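Local structure of CdiA-CT toxin, Conserved domain protein (Yersinia pseudotuberculosis serotype O:3, 4ZQU) at the interface of chains A and B. The protein acts as the toxic C-terminal endonuclease domain of a contact-dependent growth inhibition system and is neutralised by its immunity protein, CdiI. Residues are numbered along the deposited sequence; one frame, centred on the assembly and turned at random. Chains: chain A, CdiA-CT toxin, Conserved domain protein; chain B, CdiI toxin.

Toxin and immunity protein meet here at two places whose C-alpha centres lie about 19 Å apart, with no residue in common. Contact 1 joins the end of toxin strand 26-27 and the loop after it, together with residues just before strand 85-92, to the CdiI loop after strand 19-26, strand 64-65 and the loop beyond it. Contact 2 sits at the tip of the hairpin made by strands 70-73 and 76-79, which reaches strand 141-143 and helix 87-105 of CdiI. Contact 1 is rich in charge and directed bonds, whereas contact 2 rests on shape and strand pairing; holding both would fix the toxin's orientation.

Contact 1: the interface of chains A and B. Residues chain A 27-32, 82, 84; chain B 27-29, 65, 69, 72.
Small apolar patches form the middle of this toxin-immunity interface, where a loop of the restriction endonuclease-like CDI toxin domain lies against loops of CdiI. The compact methyl of A:Ala30 offers a small apolar surface, reached at 3.5 Å by the outstretched delta-methyl (CD1) of B:Ile72, which also touches CG2 of A:Thr31. B:Leu65 adds CD2 against CB of A:Arg29, while its CD1 sits over the centre of the B:Tyr27 ring. The A:Phe27 ring brings CE2 to CB of B:Ser29, and SD and CE of A:Met82 lie against the carbonyl O of B:Arg28, with SD also near CA of B:Ser29.

B:Arg28 spans the toxin loop, straight from CG to NE (chi2 -171°), its CD against CA of A:Gly32, which has no side chain to intervene. NE donates in the guanidinium plane to the carbonyl O of A:Ala30 at 2.9 Å, though it stands above that carbonyl's plane. NH1 turns to O of A:Met82 at 2.8 Å in a more bent bond. Long and rich in donors, the arginine recognises the path of the toxin backbone through these carbonyls, while O of A:Thr31, held by OG1 of A:Thr84 at 2.7 Å, only packs over one guanidinium face, offset toward the rim.

At the rim, A:Asp28 and B:Arg69 meet tip to tip in an end-on salt bridge, their planes 44° apart. The arginine chain bends at chi2 and chi3 to turn its tip to the carboxylate, and CD1 of B:Ile72 lies over the centre of one guanidinium face. NH1 of B:Arg69 reaches OD1 of A:Asp28 at 2.7 Å, nearly straight, and NH2 meets the syn lone pair of OD2 at 3.1 Å. OD1 also accepts the backbone N-H groups of A:Ala30, on its anti lone pair, and A:Thr31, from above; these donors should favour a charged carboxylate. NH1 of A:Arg29 bonds to OG of B:Ser29 at 3.0 Å, and a water links O of A:Arg29 to N of B:Arg28.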
loop_
_atom_site.group_PDB
_atom_site.type_symbol
_atom_site.label_atom_id
_atom_site.label_comp_id
_atom_site.label_asym_id
_atom_site.label_seq_id
_atom_site.Cartn_x
_atom_site.Cartn_y
_atom_site.Cartn_z
ATOM N N PHE A 27 9.449 0.717 -0.718
ATOM C CA PHE A 27 9.080 -0.685 -0.648
ATOM C C PHE A 27 9.854 -1.472 -1.692
ATOM O O PHE A 27 9.679 -1.253 -2.889
ATOM C CB PHE A 27 7.574 -0.855 -0.858
ATOM C CG PHE A 27 7.083 -2.263 -0.657
ATOM C CD1 PHE A 27 7.568 -3.039 0.377
ATOM C CD2 PHE A 27 6.135 -2.809 -1.504
ATOM C CE1 PHE A 27 7.115 -4.334 0.567
ATOM C CE2 PHE A 27 5.683 -4.104 -1.319
ATOM C CZ PHE A 27 6.174 -4.863 -0.283
ATOM N N ASP A 28 10.724 -2.370 -1.242
ATOM C CA ASP A 28 11.424 -3.259 -2.163
ATOM C C ASP A 28 10.401 -4.215 -2.760
ATOM O O ASP A 28 9.935 -5.134 -2.092
ATOM C CB ASP A 28 12.548 -4.018 -1.451
ATOM C CG ASP A 28 13.472 -4.744 -2.418
ATOM O OD1 ASP A 28 12.975 -5.352 -3.389
ATOM O OD2 ASP A 28 14.701 -4.713 -2.201
ATOM N N ARG A 29 10.055 -3.991 -4.022
ATOM C CA ARG A 29 8.950 -4.702 -4.651
ATOM C C ARG A 29 9.228 -6.188 -4.828
ATOM O O ARG A 29 8.314 -6.963 -5.107
ATOM C CB ARG A 29 8.621 -4.077 -6.008
ATOM C CG ARG A 29 8.467 -2.569 -5.972
ATOM C CD ARG A 29 7.431 -2.117 -4.954
ATOM N NE ARG A 29 7.359 -0.661 -4.904
ATOM C CZ ARG A 29 6.280 0.049 -5.210
ATOM N NH1 ARG A 29 5.161 -0.560 -5.569
ATOM N NH2 ARG A 29 6.315 1.373 -5.146
ATOM N N ALA A 30 10.484 -6.588 -4.662
ATOM C CA ALA A 30 10.858 -7.987 -4.831
ATOM C C ALA A 30 11.077 -8.709 -3.498
ATOM O O ALA A 30 10.613 -9.835 -3.320
ATOM C CB ALA A 30 12.100 -8.093 -5.693
ATOM N N THR A 31 11.775 -8.070 -2.562
ATOM C CA THR A 31 12.121 -8.729 -1.302
ATOM C C THR A 31 11.103 -8.480 -0.189
ATOM O O THR A 31 10.949 -9.311 0.707
ATOM C CB THR A 31 13.509 -8.291 -0.792
ATOM O OG1 THR A 31 13.437 -6.959 -0.269
ATOM C CG2 THR A 31 14.534 -8.351 -1.910
ATOM N N GLY A 32 10.420 -7.343 -0.232
ATOM C CA GLY A 32 9.393 -7.049 0.750
ATOM C C GLY A 32 9.881 -6.212 1.914
ATOM O O GLY A 32 9.169 -6.024 2.899
ATOM N N MET A 82 2.993 -8.904 2.803
ATOM C CA MET A 82 3.997 -8.628 1.780
ATOM C C MET A 82 5.330 -8.230 2.399
ATOM O O MET A 82 6.387 -8.415 1.800
ATOM C CB MET A 82 3.518 -7.511 0.850
ATOM C CG MET A 82 2.123 -7.705 0.286
ATOM S SD MET A 82 1.462 -6.176 -0.410
ATOM C CE MET A 82 -0.159 -6.702 -0.952
ATOM N N THR A 84 8.567 -8.206 4.612
ATOM C CA THR A 84 9.478 -9.183 5.209
ATOM C C THR A 84 10.398 -8.545 6.243
ATOM O O THR A 84 10.896 -9.221 7.142
ATOM C CB THR A 84 10.342 -9.885 4.142
ATOM O OG1 THR A 84 11.066 -8.908 3.387
ATOM C CG2 THR A 84 9.470 -10.706 3.203
ATOM N N TYR B 27 3.679 -7.725 -7.856
ATOM C CA TYR B 27 4.534 -8.829 -7.458
ATOM C C TYR B 27 4.271 -9.115 -5.993
ATOM O O TYR B 27 3.688 -10.137 -5.636
ATOM C CB TYR B 27 5.997 -8.469 -7.694
ATOM C CG TYR B 27 6.983 -9.600 -7.525
ATOM C CD1 TYR B 27 7.205 -10.511 -8.545
ATOM C CD2 TYR B 27 7.719 -9.737 -6.354
ATOM C CE1 TYR B 27 8.119 -11.535 -8.402
ATOM C CE2 TYR B 27 8.635 -10.761 -6.200
ATOM C CZ TYR B 27 8.832 -11.657 -7.227
ATOM O OH TYR B 27 9.742 -12.679 -7.079
ATOM N N ARG B 28 4.708 -8.192 -5.145
ATOM C CA ARG B 28 4.315 -8.194 -3.745
ATOM C C ARG B 28 3.193 -7.179 -3.568
ATOM O O ARG B 28 2.047 -7.547 -3.302
ATOM C CB ARG B 28 5.505 -7.882 -2.838
ATOM C CG ARG B 28 6.506 -9.024 -2.755
ATOM C CD ARG B 28 7.557 -8.788 -1.688
ATOM N NE ARG B 28 8.376 -9.978 -1.454
ATOM C CZ ARG B 28 8.171 -10.854 -0.475
ATOM N NH1 ARG B 28 7.172 -10.682 0.381
ATOM N NH2 ARG B 28 8.970 -11.905 -0.345
ATOM N N SER B 29 3.520 -5.903 -3.735
ATOM C CA SER B 29 2.496 -4.869 -3.813
ATOM C C SER B 29 1.751 -4.997 -5.137
ATOM O O SER B 29 2.279 -5.545 -6.105
ATOM C CB SER B 29 3.112 -3.474 -3.683
ATOM O OG SER B 29 3.973 -3.191 -4.773
ATOM N N LEU B 65 7.699 -6.720 -12.051
ATOM C CA LEU B 65 8.580 -5.957 -11.166
ATOM C C LEU B 65 9.059 -4.681 -11.866
ATOM O O LEU B 65 8.946 -4.575 -13.085
ATOM C CB LEU B 65 9.769 -6.816 -10.736
ATOM C CG LEU B 65 9.491 -7.768 -9.576
ATOM C CD1 LEU B 65 10.660 -8.712 -9.376
ATOM C CD2 LEU B 65 9.214 -6.974 -8.310
ATOM N N ARG B 69 16.437 -7.627 -11.219
ATOM C CA ARG B 69 17.295 -7.615 -10.042
ATOM C C ARG B 69 18.281 -8.770 -10.121
ATOM O O ARG B 69 17.898 -9.901 -10.420
ATOM C CB ARG B 69 16.465 -7.718 -8.760
ATOM C CG ARG B 69 15.512 -6.559 -8.526
ATOM C CD ARG B 69 16.210 -5.386 -7.856
ATOM N NE ARG B 69 16.723 -5.736 -6.533
ATOM C CZ ARG B 69 15.988 -5.754 -5.426
ATOM N NH1 ARG B 69 14.698 -5.451 -5.474
ATOM N NH2 ARG B 69 16.541 -6.079 -4.267
ATOM N N ILE B 72 19.521 -10.610 -5.952
ATOM C CA ILE B 72 18.592 -11.482 -5.236
ATOM C C ILE B 72 18.028 -12.567 -6.139
ATOM O O ILE B 72 18.316 -12.608 -7.332
ATOM C CB ILE B 72 17.397 -10.697 -4.667
ATOM C CG1 ILE B 72 16.631 -10.036 -5.813
ATOM C CG2 ILE B 72 17.848 -9.672 -3.635
ATOM C CD1 ILE B 72 15.336 -9.430 -5.399
HETATM O O HOH W 1 5.538 -5.616 -5.963
#

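Contact 2: the interface of chains A and B. Residues chain A 72-75; chain B 94, 140-141.
This is the end of a beta-augmentation interface, a mode the complex is known for, in which the tip of a toxin hairpin is laid beside strand 141-143 of its immunity protein and helps to dock it. A:Leu73 and B:Val141 form an antiparallel bridge pair. Among the residues here packing carries the contact, and any hydrogen bonds between the strands would have to come from flanking residues.

The A:Leu73 and B:Val141 side chains lie alongside each other and point the same way. A:Leu73 has CG in the crowded position between its backbone N and carbonyl carbon (chi1 59°), and its CD2 branch rests against CG1 of B:Val141 at 3.7 Å. CG2 of B:Val141 faces CB and CD2 of A:Leu73. Branched aliphatic groups suit the place, packing against each other beside the bridge without asking for polar partners.

At the hairpin turn, A:Ser74 adopts positive phi (57°) and A:Gly75 follows, also with positive phi, a conformation glycine takes easily. The turn meets B:Tyr94, on helix 87-105, backbone against ring: CA of A:Ser74 stands over the ring centre, 3.5 Å from the centroid, in a CH-pi contact. The peptide that joins A:Ser74 to A:Gly75 comes over the CD1 side of the ring. With CG anti to its backbone N (chi1 168°), B:Tyr94 carries its hydroxyl toward B:Glu140. That OH donates to carboxylate OE2 of B:Glu140 at 2.8 Å, from above the carboxylate plane, which should limit rotation of the ring beneath A:Ser74 CA.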
loop_
_atom_site.group_PDB
_atom_site.type_symbol
_atom_site.label_atom_id
_atom_site.label_comp_id
_atom_site.label_asym_id
_atom_site.label_seq_id
_atom_site.Cartn_x
_atom_site.Cartn_y
_atom_site.Cartn_z
ATOM N N SER A 72 -4.180 1.109 1.519
ATOM C CA SER A 72 -4.537 1.193 0.109
ATOM C C SER A 72 -4.907 2.626 -0.244
ATOM O O SER A 72 -5.929 3.143 0.210
ATOM C CB SER A 72 -5.694 0.244 -0.218
ATOM O OG SER A 72 -5.956 0.207 -1.613
ATOM N N LEU A 73 -4.066 3.264 -1.051
ATOM C CA LEU A 73 -4.244 4.672 -1.379
ATOM C C LEU A 73 -3.469 5.037 -2.641
ATOM O O LEU A 73 -2.461 4.408 -2.956
ATOM C CB LEU A 73 -3.801 5.547 -0.204
ATOM C CG LEU A 73 -2.350 5.391 0.261
ATOM C CD1 LEU A 73 -1.523 6.609 -0.129
ATOM C CD2 LEU A 73 -2.274 5.140 1.762
ATOM N N SER A 74 -3.951 6.053 -3.356
ATOM C CA SER A 74 -3.344 6.515 -4.609
ATOM C C SER A 74 -3.239 5.405 -5.651
ATOM O O SER A 74 -2.349 5.429 -6.499
ATOM C CB SER A 74 -1.954 7.110 -4.354
ATOM O OG SER A 74 -2.028 8.240 -3.507
ATOM N N GLY A 75 -4.148 4.436 -5.580
ATOM C CA GLY A 75 -4.171 3.331 -6.522
ATOM C C GLY A 75 -3.166 2.231 -6.222
ATOM O O GLY A 75 -2.899 1.386 -7.073
ATOM N N TYR B 94 -3.634 7.839 -11.139
ATOM C CA TYR B 94 -4.629 7.808 -10.080
ATOM C C TYR B 94 -5.516 9.044 -10.175
ATOM O O TYR B 94 -6.736 8.954 -10.048
ATOM C CB TYR B 94 -3.960 7.737 -8.710
ATOM C CG TYR B 94 -4.903 7.989 -7.558
ATOM C CD1 TYR B 94 -5.852 7.044 -7.191
ATOM C CD2 TYR B 94 -4.841 9.173 -6.831
ATOM C CE1 TYR B 94 -6.716 7.270 -6.134
ATOM C CE2 TYR B 94 -5.700 9.408 -5.772
ATOM C CZ TYR B 94 -6.635 8.453 -5.427
ATOM O OH TYR B 94 -7.493 8.681 -4.373
ATOM N N GLU B 140 -9.417 9.080 1.066
ATOM C CA GLU B 140 -8.698 8.401 -0.000
ATOM C C GLU B 140 -7.728 7.352 0.535
ATOM O O GLU B 140 -6.792 6.956 -0.159
ATOM C CB GLU B 140 -7.945 9.417 -0.858
ATOM C CG GLU B 140 -8.855 10.338 -1.650
ATOM C CD GLU B 140 -8.087 11.320 -2.507
ATOM O OE1 GLU B 140 -7.318 12.130 -1.946
ATOM O OE2 GLU B 140 -8.253 11.283 -3.744
ATOM N N VAL B 141 -7.952 6.907 1.769
ATOM C CA VAL B 141 -7.090 5.901 2.383
ATOM C C VAL B 141 -7.891 4.788 3.054
ATOM O O VAL B 141 -8.656 5.036 3.985
ATOM C CB VAL B 141 -6.144 6.521 3.436
ATOM C CG1 VAL B 141 -5.239 5.453 4.022
ATOM C CG2 VAL B 141 -5.316 7.644 2.832
#